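Local coordinates for 2-ON-2 hemoglobin (Agrobacterium tumefaciens, PDB 2XYK), which binds heme and, as a group II truncated (2-on-2) hemoglobin, probably binds oxygen at the heme iron and may help carry it, at residues 10-14 / 15-19. Residues are numbered along the deposited sequence; the frame is centred on the assembly and turned at random.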
ATOM      1  N   GLU A  10       0.933  13.712  -8.104  1.00 10.83           N
ATOM      2  CA  GLU A  10       0.857  15.177  -7.997  1.00 12.03           C
ATOM      3  C   GLU A  10      -0.361  15.594  -7.177  1.00 11.24           C
ATOM      4  O   GLU A  10      -0.262  16.378  -6.220  1.00 12.76           O
ATOM      5  CB  GLU A  10       0.801  15.806  -9.394  1.00 10.09           C
ATOM      6  CG  GLU A  10       2.154  15.951 -10.053  1.00 14.51           C
ATOM      7  CD  GLU A  10       2.054  16.357 -11.542  1.00 12.91           C
ATOM      8  OE1 GLU A  10       0.995  16.133 -12.162  1.00 17.10           O
ATOM      9  OE2 GLU A  10       3.036  16.880 -12.079  1.00 13.64           O
ATOM     10  N   ALA A  11      -1.505  15.032  -7.541  1.00 10.72           N
ATOM     11  CA  ALA A  11      -2.807  15.383  -6.935  1.00 10.38           C
ATOM     12  C   ALA A  11      -2.889  15.230  -5.391  1.00 10.21           C
ATOM     13  O   ALA A  11      -3.561  16.021  -4.718  1.00  9.62           O
ATOM     14  CB  ALA A  11      -3.939  14.585  -7.636  1.00  9.64           C
ATOM     15  N   ILE A  12      -2.254  14.194  -4.840  1.00  9.32           N
ATOM     16  CA  ILE A  12      -2.333  13.923  -3.391  1.00  8.07           C
ATOM     17  C   ILE A  12      -1.214  14.587  -2.592  1.00  8.59           C
ATOM     18  O   ILE A  12      -1.240  14.544  -1.376  1.00  9.93           O
ATOM     19  CB  ILE A  12      -2.343  12.408  -3.069  1.00  7.98           C
ATOM     20  CG1 ILE A  12      -0.956  11.768  -3.323  1.00  7.05           C
ATOM     21  CG2 ILE A  12      -3.503  11.685  -3.813  1.00  7.43           C
ATOM     22  CD1 ILE A  12      -0.824  10.311  -2.784  1.00  7.47           C
ATOM     23  N   GLY A  13      -0.235  15.181  -3.267  1.00  8.65           N
ATOM     24  CA  GLY A  13       0.835  15.914  -2.598  1.00  9.99           C
ATOM     25  C   GLY A  13       2.180  15.219  -2.678  1.00 10.57           C
ATOM     26  O   GLY A  13       3.096  15.547  -1.923  1.00 10.76           O
ATOM     27  N   GLY A  14       2.287  14.229  -3.562  1.00 10.00           N
ATOM     28  CA  GLY A  14       3.586  13.648  -3.914  1.00  9.53           C
ATOM     29  C   GLY A  14       4.282  12.986  -2.743  1.00  9.25           C
ATOM     30  O   GLY A  14       3.636  12.365  -1.902  1.00  9.93           O
ATOM     31  N   ASP A  15       5.599  13.169  -2.674  1.00  9.16           N
ATOM     32  CA  ASP A  15       6.474  12.399  -1.787  1.00  9.96           C
ATOM     33  C   ASP A  15       6.120  12.498  -0.293  1.00  9.49           C
ATOM     34  O   ASP A  15       5.992  11.478   0.384  1.00  7.59           O
ATOM     35  CB  ASP A  15       7.934  12.795  -2.027  1.00 10.65           C
ATOM     36  CG  ASP A  15       8.922  11.873  -1.301  1.00 14.54           C
ATOM     37  OD1 ASP A  15       8.836  10.615  -1.443  1.00 11.82           O
ATOM     38  OD2 ASP A  15       9.804  12.421  -0.604  1.00 18.16           O
ATOM     39  N   ALA A  16       5.959  13.720   0.216  1.00  8.36           N
ATOM     40  CA  ALA A  16       5.542  13.874   1.598  1.00  9.00           C
ATOM     41  C   ALA A  16       4.244  13.095   1.936  1.00  8.75           C
ATOM     42  O   ALA A  16       4.092  12.572   3.056  1.00  7.11           O
ATOM     43  CB  ALA A  16       5.408  15.337   1.952  1.00  9.89           C
ATOM     44  N   THR A  17       3.325  12.986   0.975  1.00  8.56           N
ATOM     45  CA  THR A  17       2.101  12.224   1.216  1.00  8.45           C
ATOM     46  C   THR A  17       2.313  10.712   1.182  1.00  8.53           C
ATOM     47  O   THR A  17       1.772  10.013   2.025  1.00  9.95           O
ATOM     48  CB  THR A  17       0.966  12.590   0.261  1.00  9.47           C
ATOM     49  OG1 THR A  17       0.635  13.975   0.432  1.00  9.03           O
ATOM     50  CG2 THR A  17      -0.278  11.732   0.572  1.00  7.80           C
ATOM     51  N   VAL A  18       3.090  10.209   0.219  1.00  8.81           N
ATOM     52  CA  VAL A  18       3.322   8.757   0.118  1.00  8.95           C
ATOM     53  C   VAL A  18       4.156   8.302   1.322  1.00  9.30           C
ATOM     54  O   VAL A  18       3.878   7.258   1.908  1.00  8.28           O
ATOM     55  CB  VAL A  18       3.964   8.320  -1.245  1.00  9.20           C
ATOM     56  CG1 VAL A  18       4.104   6.773  -1.346  1.00  9.65           C
ATOM     57  CG2 VAL A  18       3.155   8.859  -2.428  1.00  8.37           C
ATOM     58  N   ARG A  19       5.131   9.121   1.717  1.00  8.89           N
ATOM     59  CA  ARG A  19       5.881   8.901   2.958  1.00 10.34           C
ATOM     60  C   ARG A  19       4.947   8.768   4.175  1.00  9.62           C
ATOM     61  O   ARG A  19       5.122   7.864   4.991  1.00  8.27           O
ATOM     62  CB  ARG A  19       6.915  10.029   3.203  1.00 10.42           C
ATOM     63  CG  ARG A  19       8.136  10.006   2.249  1.00 15.51           C
ATOM     64  CD  ARG A  19       9.409  10.590   2.924  1.00 16.98           C
ATOM     65  NE  ARG A  19      10.229  11.387   1.999  1.00 24.59           N
ATOM     66  CZ  ARG A  19      11.383  11.006   1.426  1.00 26.67           C
ATOM     67  NH1 ARG A  19      11.903   9.797   1.635  1.00 25.97           N
ATOM     68  NH2 ARG A  19      12.019  11.850   0.609  1.00 27.33           N
TER
HETATM   69  O   HOH W   1       5.983  16.142  -1.497  1.00 16.48           O
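Thr-17 turns back from the first turn of helix 14-31 onto Ile-12, at the C-terminal end of the short helix 8-12, across the Gly-Gly corner between them. Starting from its backbone, CB lies 3.4 Å from Ile-12 O and as near to Gly-14 O, so two carbonyl oxygens lie close to it. There the side chain forks. With OG1 beside the backbone N (chi1 -61°) and anti to the carbonyl carbon, the hydroxyl reaches back over the corner and gives its proton to Ile-12 O at 2.7 Å, approaching at a C=O...OG1 angle of 132° and tilted from the carbonyl plane. The other branch, the methyl CG2, meets Ile-12 CD1 at 3.7 Å, the two side chains crossing at a slant, while Leu-61 and Ile-105 also touch the isoleucine. At the corner itself, Gly-13 takes a positive phi and closes helix 8-12 in a Schellman motif. Gly-14 O then receives Val-18 N at 3.1 Å, in the carbonyl plane, with Thr-17 N as a weaker second donor. A water bridges the corner, giving a proton to Gly-13 O and accepting one from Ala-16 N, satisfying an early N-H of the new helix. Further along, Asp-15 OD2 makes a salt bridge to Arg-19 NH2 at 2.6 Å, and Asp-15 OD1 is hydrogen-bonded to Tyr-54 OH of helix 47-60. The junction thus joins two N-terminal helices of this globin: one threonine spends its hydroxyl on a carbonyl at the end of helix 8-12 and its methyl on apolar packing, and through both it probably helps set how the helices meet.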